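Local coordinates for protein probable amino acid aminotransferase (Mycobacterium tuberculosis, PDB 6Q1S) that belongs to the class IV aminotransferase family and, as an assembly of two chains, binds 4'-deoxy-4'-aminopyridoxal-5'-phosphate and 2-oxoglutaric acid, at residues G41-V46 with V76-W81; Q55-M60 with L93-G98; R163-A166 with D172-F175; V226-A229 with D235-A238. All coordinates share one frame; numbering follows the deposited sequence.

Contact 1: G41-V46 with V76-W81; sequences GRACLV and VATQRW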
loop_
_atom_site.group_PDB
_atom_site.type_symbol
_atom_site.label_atom_id
_atom_site.label_comp_id
_atom_site.label_asym_id
_atom_site.label_seq_id
_atom_site.Cartn_x
_atom_site.Cartn_y
_atom_site.Cartn_z
ATOM N N GLY B 41 -15.286 28.571 -4.798
ATOM C CA GLY B 41 -14.916 29.263 -3.583
ATOM C C GLY B 41 -14.882 28.439 -2.315
ATOM O O GLY B 41 -14.569 28.993 -1.254
ATOM N N ARG B 42 -15.159 27.138 -2.380
ATOM C CA ARG B 42 -15.213 26.330 -1.169
ATOM C C ARG B 42 -14.894 24.878 -1.490
ATOM O O ARG B 42 -15.183 24.389 -2.587
ATOM C CB ARG B 42 -16.593 26.423 -0.503
ATOM C CG ARG B 42 -16.752 27.606 0.436
ATOM C CD ARG B 42 -18.184 28.108 0.457
ATOM N NE ARG B 42 -19.073 27.208 1.185
ATOM C CZ ARG B 42 -20.392 27.350 1.241
ATOM N NH1 ARG B 42 -21.126 26.486 1.930
ATOM N NH2 ARG B 42 -20.979 28.353 0.602
ATOM N N ALA B 43 -14.280 24.198 -0.524
ATOM C CA ALA B 43 -14.108 22.757 -0.624
ATOM C C ALA B 43 -15.448 22.062 -0.424
ATOM O O ALA B 43 -16.272 22.486 0.392
ATOM C CB ALA B 43 -13.095 22.263 0.407
ATOM N N CYS B 44 -15.667 20.990 -1.179
ATOM C CA CYS B 44 -16.965 20.333 -1.231
ATOM C C CYS B 44 -17.035 19.173 -0.245
ATOM O O CYS B 44 -16.121 18.346 -0.185
ATOM C CB CYS B 44 -17.249 19.840 -2.649
ATOM S SG CYS B 44 -17.179 21.147 -3.900
ATOM N N LEU B 45 -18.125 19.123 0.525
ATOM C CA LEU B 45 -18.430 18.005 1.418
ATOM C C LEU B 45 -17.293 17.754 2.411
ATOM O O LEU B 45 -16.706 16.671 2.466
ATOM C CB LEU B 45 -18.737 16.743 0.607
ATOM C CG LEU B 45 -19.865 16.847 -0.420
ATOM C CD1 LEU B 45 -19.944 15.566 -1.231
ATOM C CD2 LEU B 45 -21.192 17.148 0.245
ATOM N N VAL B 46 -16.990 18.784 3.203
ATOM C CA VAL B 46 -15.892 18.677 4.160
ATOM C C VAL B 46 -16.213 17.642 5.232
ATOM O O VAL B 46 -15.385 16.780 5.549
ATOM C CB VAL B 46 -15.586 20.052 4.779
ATOM C CG1 VAL B 46 -14.484 19.931 5.817
ATOM C CG2 VAL B 46 -15.194 21.044 3.694
ATOM N N VAL B 76 -8.279 27.534 5.963
ATOM C CA VAL B 76 -7.161 28.412 5.637
ATOM C C VAL B 76 -6.640 28.100 4.239
ATOM O O VAL B 76 -6.407 29.004 3.427
ATOM C CB VAL B 76 -6.053 28.280 6.699
ATOM C CG1 VAL B 76 -4.747 28.858 6.183
ATOM C CG2 VAL B 76 -6.474 28.964 7.992
ATOM N N ALA B 77 -6.461 26.813 3.937
ATOM C CA ALA B 77 -5.971 26.421 2.620
ATOM C C ALA B 77 -6.982 26.753 1.529
ATOM O O ALA B 77 -6.601 27.147 0.422
ATOM C CB ALA B 77 -5.639 24.929 2.607
ATOM N N THR B 78 -8.275 26.602 1.826
ATOM C CA THR B 78 -9.306 26.927 0.844
ATOM C C THR B 78 -9.275 28.406 0.483
ATOM O O THR B 78 -9.245 28.768 -0.698
ATOM C CB THR B 78 -10.685 26.528 1.373
ATOM O OG1 THR B 78 -10.703 25.122 1.646
ATOM C CG2 THR B 78 -11.762 26.849 0.352
ATOM N N GLN B 79 -9.283 29.282 1.493
ATOM C CA GLN B 79 -9.293 30.715 1.220
ATOM C C GLN B 79 -8.014 31.171 0.532
ATOM O O GLN B 79 -8.026 32.169 -0.195
ATOM C CB GLN B 79 -9.480 31.496 2.520
ATOM C CG GLN B 79 -10.825 31.313 3.182
ATOM C CD GLN B 79 -10.876 31.955 4.551
ATOM O OE1 GLN B 79 -10.101 32.863 4.853
ATOM N NE2 GLN B 79 -11.781 31.479 5.394
ATOM N N ARG B 80 -6.908 30.459 0.750
ATOM C CA ARG B 80 -5.668 30.801 0.066
ATOM C C ARG B 80 -5.717 30.407 -1.405
ATOM O O ARG B 80 -5.199 31.131 -2.265
ATOM C CB ARG B 80 -4.488 30.126 0.760
ATOM C CG ARG B 80 -3.140 30.517 0.199
ATOM C CD ARG B 80 -2.371 31.380 1.178
ATOM N NE ARG B 80 -1.006 31.613 0.718
ATOM C CZ ARG B 80 -0.012 32.015 1.502
ATOM N NH1 ARG B 80 1.200 32.197 0.995
ATOM N NH2 ARG B 80 -0.227 32.226 2.793
ATOM N N TRP B 81 -6.346 29.273 -1.715
ATOM C CA TRP B 81 -6.454 28.847 -3.106
ATOM C C TRP B 81 -7.463 29.694 -3.870
ATOM O O TRP B 81 -7.207 30.092 -5.013
ATOM C CB TRP B 81 -6.836 27.369 -3.173
ATOM C CG TRP B 81 -7.004 26.858 -4.571
ATOM C CD1 TRP B 81 -8.160 26.819 -5.297
ATOM C CD2 TRP B 81 -5.983 26.306 -5.412
ATOM N NE1 TRP B 81 -7.920 26.282 -6.539
ATOM C CE2 TRP B 81 -6.592 25.958 -6.633
ATOM C CE3 TRP B 81 -4.613 26.075 -5.251
ATOM C CZ2 TRP B 81 -5.880 25.391 -7.688
ATOM C CZ3 TRP B 81 -3.908 25.512 -6.298
ATOM C CH2 TRP B 81 -4.542 25.177 -7.500
HETATM O O HOH W 1 -14.054 24.891 1.984
#
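T78 turns its side chain toward the strand-like edge at R42-A43 and supplies more than half of the 102 Å² buried between the segments. Its two branches take different roles. The methyl CG2 lies anti to the backbone N, which carries it forward onto main chain rather than side chain: CG2 is 3.8 Å from A43 N and equally far from R42 CA, with G41 O a little farther off. The hydroxyl branch faces A43, whose CB stands 3.9 Å from T78 OG1. G41, at the turn before the strand, adopts backbone angles at which a CB would press on the carbonyl oxygen of the residue before.

Between the two elements sits a water. It accepts from A43 N at 2.6 Å and gives a weak bond to T78 OG1, at 3.4 Å. The firmer partner of that hydroxyl is V74 O, one turn back in the same helix, as is common for helical threonines. R42 points away from the helix and touches R291, the last residue of the chain. The chemistry implies a light, partly hydrated junction, in which van der Waals touches of one methyl and a weak water link join the weakly bonded strand 42-43 to helix 67-84.

Contact 2: Q55-M60 with L93-G98; sequences QSARLM and LIYSRG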
loop_
_atom_site.group_PDB
_atom_site.type_symbol
_atom_site.label_atom_id
_atom_site.label_comp_id
_atom_site.label_asym_id
_atom_site.label_seq_id
_atom_site.Cartn_x
_atom_site.Cartn_y
_atom_site.Cartn_z
ATOM N N GLN B 55 -12.976 7.517 10.433
ATOM C CA GLN B 55 -13.134 6.069 10.395
ATOM C C GLN B 55 -11.859 5.390 9.913
ATOM O O GLN B 55 -11.458 4.353 10.455
ATOM C CB GLN B 55 -14.320 5.701 9.507
ATOM C CG GLN B 55 -15.665 5.902 10.182
ATOM C CD GLN B 55 -15.881 4.926 11.317
ATOM O OE1 GLN B 55 -15.287 3.849 11.337
ATOM N NE2 GLN B 55 -16.727 5.297 12.271
ATOM N N SER B 56 -11.208 5.961 8.895
ATOM C CA SER B 56 -9.949 5.401 8.416
ATOM C C SER B 56 -8.886 5.435 9.506
ATOM O O SER B 56 -8.056 4.524 9.603
ATOM C CB SER B 56 -9.467 6.157 7.177
ATOM O OG SER B 56 -10.417 6.088 6.131
ATOM N N ALA B 57 -8.897 6.478 10.336
ATOM C CA ALA B 57 -7.943 6.555 11.438
ATOM C C ALA B 57 -8.217 5.479 12.483
ATOM O O ALA B 57 -7.280 4.921 13.067
ATOM C CB ALA B 57 -7.982 7.945 12.072
ATOM N N ARG B 58 -9.493 5.172 12.731
ATOM C CA ARG B 58 -9.823 4.139 13.708
ATOM C C ARG B 58 -9.412 2.759 13.215
ATOM O O ARG B 58 -8.857 1.960 13.978
ATOM C CB ARG B 58 -11.322 4.150 14.006
ATOM C CG ARG B 58 -11.725 3.238 15.158
ATOM C CD ARG B 58 -13.231 3.052 15.230
ATOM N NE ARG B 58 -13.765 2.560 13.962
ATOM C CZ ARG B 58 -15.039 2.242 13.755
ATOM N NH1 ARG B 58 -15.928 2.366 14.732
ATOM N NH2 ARG B 58 -15.425 1.805 12.564
ATOM N N LEU B 59 -9.671 2.465 11.939
ATOM C CA LEU B 59 -9.259 1.193 11.361
ATOM C C LEU B 59 -7.748 1.039 11.309
ATOM O O LEU B 59 -7.254 -0.090 11.230
ATOM C CB LEU B 59 -9.838 1.048 9.954
ATOM C CG LEU B 59 -11.357 0.891 9.872
ATOM C CD1 LEU B 59 -11.865 1.288 8.497
ATOM C CD2 LEU B 59 -11.757 -0.537 10.203
ATOM N N MET B 60 -7.004 2.140 11.357
ATOM C CA MET B 60 -5.552 2.105 11.265
ATOM C C MET B 60 -4.873 2.326 12.606
ATOM O O MET B 60 -3.653 2.515 12.643
ATOM C CB MET B 60 -5.071 3.137 10.248
ATOM C CG MET B 60 -5.283 2.689 8.818
ATOM S SD MET B 60 -3.937 1.626 8.275
ATOM C CE MET B 60 -2.638 2.839 8.085
ATOM N N LEU B 93 -5.935 15.831 2.428
ATOM C CA LEU B 93 -5.579 15.770 3.842
ATOM C C LEU B 93 -4.675 14.567 4.068
ATOM O O LEU B 93 -5.107 13.428 3.879
ATOM C CB LEU B 93 -6.827 15.655 4.716
ATOM C CG LEU B 93 -8.077 16.357 4.195
ATOM C CD1 LEU B 93 -9.288 15.982 5.032
ATOM C CD2 LEU B 93 -7.856 17.849 4.215
ATOM N N ILE B 94 -3.435 14.811 4.481
ATOM C CA ILE B 94 -2.467 13.745 4.714
ATOM C C ILE B 94 -2.332 13.539 6.216
ATOM O O ILE B 94 -1.994 14.473 6.950
ATOM C CB ILE B 94 -1.107 14.065 4.077
ATOM C CG1 ILE B 94 -1.287 14.479 2.616
ATOM C CG2 ILE B 94 -0.177 12.863 4.188
ATOM C CD1 ILE B 94 -1.820 13.376 1.728
ATOM N N TYR B 95 -2.596 12.316 6.673
ATOM C CA TYR B 95 -2.588 11.975 8.095
ATOM C C TYR B 95 -1.793 10.682 8.251
ATOM O O TYR B 95 -2.306 9.593 7.978
ATOM C CB TYR B 95 -4.010 11.836 8.632
ATOM C CG TYR B 95 -4.109 11.680 10.133
ATOM C CD1 TYR B 95 -3.279 12.398 10.984
ATOM C CD2 TYR B 95 -5.056 10.837 10.699
ATOM C CE1 TYR B 95 -3.374 12.260 12.358
ATOM C CE2 TYR B 95 -5.162 10.696 12.069
ATOM C CZ TYR B 95 -4.320 11.408 12.895
ATOM O OH TYR B 95 -4.424 11.268 14.262
ATOM N N SER B 96 -0.547 10.805 8.696
ATOM C CA SER B 96 0.363 9.679 8.814
ATOM C C SER B 96 0.660 9.377 10.275
ATOM O O SER B 96 0.429 10.202 11.162
ATOM C CB SER B 96 1.675 9.965 8.077
ATOM O OG SER B 96 2.774 9.370 8.744
ATOM N N ARG B 97 1.191 8.175 10.511
ATOM C CA ARG B 97 1.523 7.753 11.866
ATOM C C ARG B 97 2.689 8.535 12.456
ATOM O O ARG B 97 2.908 8.465 13.671
ATOM C CB ARG B 97 1.826 6.252 11.888
ATOM C CG ARG B 97 1.638 5.602 13.254
ATOM C CD ARG B 97 1.667 4.083 13.163
ATOM N NE ARG B 97 0.695 3.571 12.201
ATOM C CZ ARG B 97 -0.573 3.292 12.494
ATOM N NH1 ARG B 97 -1.028 3.469 13.728
ATOM N NH2 ARG B 97 -1.384 2.831 11.555
ATOM N N GLY B 98 3.435 9.272 11.644
ATOM C CA GLY B 98 4.547 10.051 12.144
ATOM C C GLY B 98 5.882 9.387 11.892
ATOM O O GLY B 98 6.019 8.433 11.121
#
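The side chain of R97 reaches M60 because CG lies anti to the backbone N (chi1 -157°) and the chain then folds at chi3 (-55°), swinging the guanidinium back toward the end of the opposing helix. M60 is bent at both chi2 and chi3, with CG beside its own backbone N, and its CE comes to 3.7 Å from R97 NH2. The polar grip is on the main chain: NH1 and NH2 approach end-on and both donate to M60 O, which lies in the guanidinium plane while the two nitrogens lie in the carbonyl plane. R97 NH1 is 3.0 Å from M60 O on the more bent bond; the straighter one, from NH2 (158°), is modelled so short that its exact length is doubtful.

The acceptor belongs to the first residue after helix 46-59, where the helix dipole would probably favour a positive partner. R97 NE makes a salt bridge with D30, which helps fix the rotation of the guanidinium, and R163 of the second subunit brings a like charge close to NH2. The other touch is apolar: A57 CB meets the edge of the Y95 ring, in its plane, 3.9 Å from CE2, while Y95 OH bonds to P63 O.

Helix 46-59 thus lies against an antiparallel sheet, where strand 89-96 runs between strands 31-39 and 106-113; M60 and S56 also rest on V32 of strand 31-39, and A57 meets P65 in the loop leading to helix 67-84.

Contact 3: R163-A166 with D172-F175; sequences RHAA and DVIF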
loop_
_atom_site.group_PDB
_atom_site.type_symbol
_atom_site.label_atom_id
_atom_site.label_comp_id
_atom_site.label_asym_id
_atom_site.label_seq_id
_atom_site.Cartn_x
_atom_site.Cartn_y
_atom_site.Cartn_z
ATOM N N ARG B 163 -1.894 1.849 -14.596
ATOM C CA ARG B 163 -0.861 1.813 -15.626
ATOM C C ARG B 163 -0.972 0.555 -16.476
ATOM O O ARG B 163 -0.689 0.591 -17.679
ATOM C CB ARG B 163 0.525 1.906 -14.989
ATOM C CG ARG B 163 0.881 3.288 -14.467
ATOM C CD ARG B 163 2.359 3.375 -14.114
ATOM N NE ARG B 163 2.770 2.298 -13.219
ATOM C CZ ARG B 163 2.729 2.369 -11.892
ATOM N NH1 ARG B 163 2.300 3.474 -11.298
ATOM N NH2 ARG B 163 3.122 1.337 -11.158
ATOM N N HIS B 164 -1.370 -0.565 -15.867
ATOM C CA HIS B 164 -1.570 -1.798 -16.622
ATOM C C HIS B 164 -2.658 -1.626 -17.673
ATOM O O HIS B 164 -2.507 -2.079 -18.813
ATOM C CB HIS B 164 -1.912 -2.939 -15.661
ATOM C CG HIS B 164 -2.377 -4.192 -16.338
ATOM N ND1 HIS B 164 -3.711 -4.482 -16.528
ATOM C CD2 HIS B 164 -1.689 -5.236 -16.859
ATOM C CE1 HIS B 164 -3.826 -5.646 -17.141
ATOM N NE2 HIS B 164 -2.613 -6.124 -17.355
ATOM N N ALA B 165 -3.762 -0.968 -17.310
ATOM C CA ALA B 165 -4.838 -0.743 -18.269
ATOM C C ALA B 165 -4.467 0.314 -19.298
ATOM O O ALA B 165 -4.980 0.287 -20.422
ATOM C CB ALA B 165 -6.115 -0.337 -17.540
ATOM N N ALA B 166 -3.594 1.254 -18.934
ATOM C CA ALA B 166 -3.173 2.270 -19.891
ATOM C C ALA B 166 -2.378 1.656 -21.035
ATOM O O ALA B 166 -2.542 2.052 -22.195
ATOM C CB ALA B 166 -2.354 3.351 -19.185
ATOM N N ASP B 172 -9.351 3.501 -17.409
ATOM C CA ASP B 172 -9.609 3.180 -16.011
ATOM C C ASP B 172 -9.892 1.686 -15.903
ATOM O O ASP B 172 -9.787 0.944 -16.886
ATOM C CB ASP B 172 -10.764 4.023 -15.465
ATOM C CG ASP B 172 -10.574 4.394 -14.007
ATOM O OD1 ASP B 172 -10.292 3.492 -13.191
ATOM O OD2 ASP B 172 -10.720 5.590 -13.677
ATOM N N VAL B 173 -10.257 1.247 -14.703
ATOM C CA VAL B 173 -10.434 -0.167 -14.397
ATOM C C VAL B 173 -11.673 -0.317 -13.529
ATOM O O VAL B 173 -11.974 0.548 -12.701
ATOM C CB VAL B 173 -9.191 -0.753 -13.684
ATOM C CG1 VAL B 173 -9.481 -2.128 -13.095
ATOM C CG2 VAL B 173 -8.018 -0.833 -14.635
ATOM N N ILE B 174 -12.405 -1.406 -13.740
ATOM C CA ILE B 174 -13.471 -1.827 -12.842
ATOM C C ILE B 174 -13.036 -3.155 -12.240
ATOM O O ILE B 174 -12.881 -4.150 -12.959
ATOM C CB ILE B 174 -14.820 -1.954 -13.565
ATOM C CG1 ILE B 174 -15.314 -0.574 -14.004
ATOM C CG2 ILE B 174 -15.845 -2.621 -12.657
ATOM C CD1 ILE B 174 -16.642 -0.598 -14.720
ATOM N N PHE B 175 -12.814 -3.164 -10.928
ATOM C CA PHE B 175 -12.383 -4.374 -10.245
ATOM C C PHE B 175 -13.546 -5.345 -10.108
ATOM O O PHE B 175 -14.645 -4.960 -9.696
ATOM C CB PHE B 175 -11.824 -4.036 -8.863
ATOM C CG PHE B 175 -10.369 -3.676 -8.868
ATOM C CD1 PHE B 175 -9.445 -4.485 -9.506
ATOM C CD2 PHE B 175 -9.927 -2.527 -8.237
ATOM C CE1 PHE B 175 -8.104 -4.158 -9.510
ATOM C CE2 PHE B 175 -8.586 -2.192 -8.240
ATOM C CZ PHE B 175 -7.673 -3.011 -8.877
#
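The last turn of helix 156-166 and the start of strand 172-176 come together after a connection of only five residues, with the CA atoms of A165 and D172 6.6 Å apart. A165 directs its methyl group at the strand and makes both touches of the contact. Its CB meets V173 CG2 at 3.5 Å, a close apolar approach, and also lies 3.9 Å from D172 O, so the methyl is set against one side-chain branch and one backbone oxygen. At chi1 168°, V173 holds CG1 anti to its backbone N and CG2 beside it; this second branch is the one offered to the helix, while CG1 stands over one face of the F175 ring, displaced toward the rim.

D172 takes part through its main chain, its own side chain pointing away from the helix. There OD1 accepts from the backbone N of V173 at 2.7 Å, using the lone pair anti to the other oxygen, while OD2 forms a long, weak ion pair with R187, a residue of the 2-oxoglutaric acid pocket. The D172 side chain is about 7 Å from that ligand.

Strand 172-176 runs parallel to strand 126-132 in the mixed sheet, and A165 touches I129 of that strand as well. The helix therefore packs across two neighbouring strands, while its R163 forms a salt bridge with D61 of the second subunit.

Contact 4: V226-A229 with D235-A238; sequences VARA and DYRA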
loop_
_atom_site.group_PDB
_atom_site.type_symbol
_atom_site.label_atom_id
_atom_site.label_comp_id
_atom_site.label_asym_id
_atom_site.label_seq_id
_atom_site.Cartn_x
_atom_site.Cartn_y
_atom_site.Cartn_z
ATOM N N VAL B 226 -29.347 13.264 -3.167
ATOM C CA VAL B 226 -29.997 14.201 -4.077
ATOM C C VAL B 226 -30.912 13.460 -5.039
ATOM O O VAL B 226 -31.989 13.953 -5.393
ATOM C CB VAL B 226 -28.950 15.045 -4.829
ATOM C CG1 VAL B 226 -28.496 16.225 -3.971
ATOM C CG2 VAL B 226 -27.786 14.196 -5.308
ATOM N N ALA B 227 -30.506 12.264 -5.471
ATOM C CA ALA B 227 -31.317 11.507 -6.421
ATOM C C ALA B 227 -32.594 10.988 -5.770
ATOM O O ALA B 227 -33.664 11.001 -6.390
ATOM C CB ALA B 227 -30.501 10.353 -7.003
ATOM N N ARG B 228 -32.500 10.533 -4.521
ATOM C CA ARG B 228 -33.683 10.054 -3.810
ATOM C C ARG B 228 -34.679 11.182 -3.572
ATOM O O ARG B 228 -35.896 10.970 -3.644
ATOM C CB ARG B 228 -33.260 9.409 -2.492
ATOM C CG ARG B 228 -32.822 7.965 -2.652
ATOM C CD ARG B 228 -32.337 7.367 -1.346
ATOM N NE ARG B 228 -31.850 6.005 -1.546
ATOM C CZ ARG B 228 -30.828 5.470 -0.888
ATOM N NH1 ARG B 228 -30.171 6.180 0.019
ATOM N NH2 ARG B 228 -30.456 4.222 -1.139
ATOM N N ALA B 229 -34.184 12.388 -3.290
ATOM C CA ALA B 229 -35.057 13.533 -3.075
ATOM C C ALA B 229 -35.707 14.026 -4.359
ATOM O O ALA B 229 -36.646 14.825 -4.288
ATOM C CB ALA B 229 -34.281 14.674 -2.419
ATOM N N ASP B 235 -30.300 1.779 -4.457
ATOM C CA ASP B 235 -30.182 0.610 -3.599
ATOM C C ASP B 235 -28.794 0.009 -3.759
ATOM O O ASP B 235 -28.072 0.308 -4.714
ATOM C CB ASP B 235 -31.269 -0.424 -3.925
ATOM C CG ASP B 235 -31.415 -1.483 -2.848
ATOM O OD1 ASP B 235 -30.857 -2.590 -3.015
ATOM O OD2 ASP B 235 -32.070 -1.198 -1.825
ATOM N N TYR B 236 -28.426 -0.835 -2.800
ATOM C CA TYR B 236 -27.139 -1.516 -2.788
ATOM C C TYR B 236 -27.388 -2.971 -3.151
ATOM O O TYR B 236 -28.065 -3.691 -2.410
ATOM C CB TYR B 236 -26.459 -1.397 -1.423
ATOM C CG TYR B 236 -26.155 0.029 -1.018
ATOM C CD1 TYR B 236 -24.884 0.558 -1.181
ATOM C CD2 TYR B 236 -27.146 0.853 -0.499
ATOM C CE1 TYR B 236 -24.601 1.859 -0.823
ATOM C CE2 TYR B 236 -26.871 2.156 -0.137
ATOM C CZ TYR B 236 -25.597 2.655 -0.303
ATOM O OH TYR B 236 -25.315 3.955 0.055
ATOM N N ARG B 237 -26.845 -3.399 -4.287
ATOM C CA ARG B 237 -27.117 -4.721 -4.824
ATOM C C ARG B 237 -25.812 -5.401 -5.205
ATOM O O ARG B 237 -24.765 -4.763 -5.340
ATOM C CB ARG B 237 -28.041 -4.655 -6.051
ATOM C CG ARG B 237 -29.373 -3.950 -5.816
ATOM C CD ARG B 237 -30.483 -4.578 -6.647
ATOM N NE ARG B 237 -31.530 -3.619 -6.995
ATOM C CZ ARG B 237 -32.514 -3.241 -6.185
ATOM N NH1 ARG B 237 -32.598 -3.735 -4.957
ATOM N NH2 ARG B 237 -33.415 -2.362 -6.605
ATOM N N ALA B 238 -25.877 -6.722 -5.332
ATOM C CA ALA B 238 -24.749 -7.504 -5.826
ATOM C C ALA B 238 -24.734 -7.406 -7.346
ATOM O O ALA B 238 -25.506 -8.080 -8.030
ATOM C CB ALA B 238 -24.852 -8.952 -5.362
#
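R228 stretches across from the helix and brings its NH2 alongside the last two residues of strand 233-236, approaching D235 N to 4.1 Å and Y236 CE2 to 4.3 Å. CG sits beside the backbone N (chi1 -83°), and from there an extended run from CG to NE carries the guanidinium well away from its helix. The Y236 carbon CE2 lies at the edge of the guanidinium, near its plane. Both touches are loose, and the partner that holds NH2 is C234 O, one residue before the segment, to which it is hydrogen-bonded. An arginine of the helix thereby ties itself to the backbone of the strand.

The nearby acid is directed elsewhere. D235 points away from the helix, and its OD2 remains 5.7 Å from R228 NH2, so any attraction between these opposite charges is probably weak. D235 OD1 instead makes a salt bridge with R237 NH1 at 2.8 Å, and D235 CB lies over one face of the R237 guanidinium, toward its rim. Y236 is held at its far end, where OH bonds to Q220, and its ring meets F224 edge-to-face.

Q220 and F224 belong to helix 218-229, the same helix that carries R228. This helix links strands 204-207 and 233-236, which lie parallel in the mixed sheet, in a beta-alpha-beta crossover; Y236 also touches T207 of the first strand.

Each of the four contacts sets a helix against a strand or strand end, yet burial and chemistry vary with position. Contacts 1 and 2 serve the same antiparallel sheet and cross along the chain, the first at an edge strand and partly hydrated, the second buried and built on an arginine-to-carbonyl grip. Contacts 3 and 4 belong to the mixed sheet: one a buried, mainly apolar touch of one methyl, the other a surface approach by a long arginine. Contacts 2 and 3 also reach the second subunit, where R97 and R163 from different chains come close; contacts 1 and 4 touch no other protein chain of the assembly.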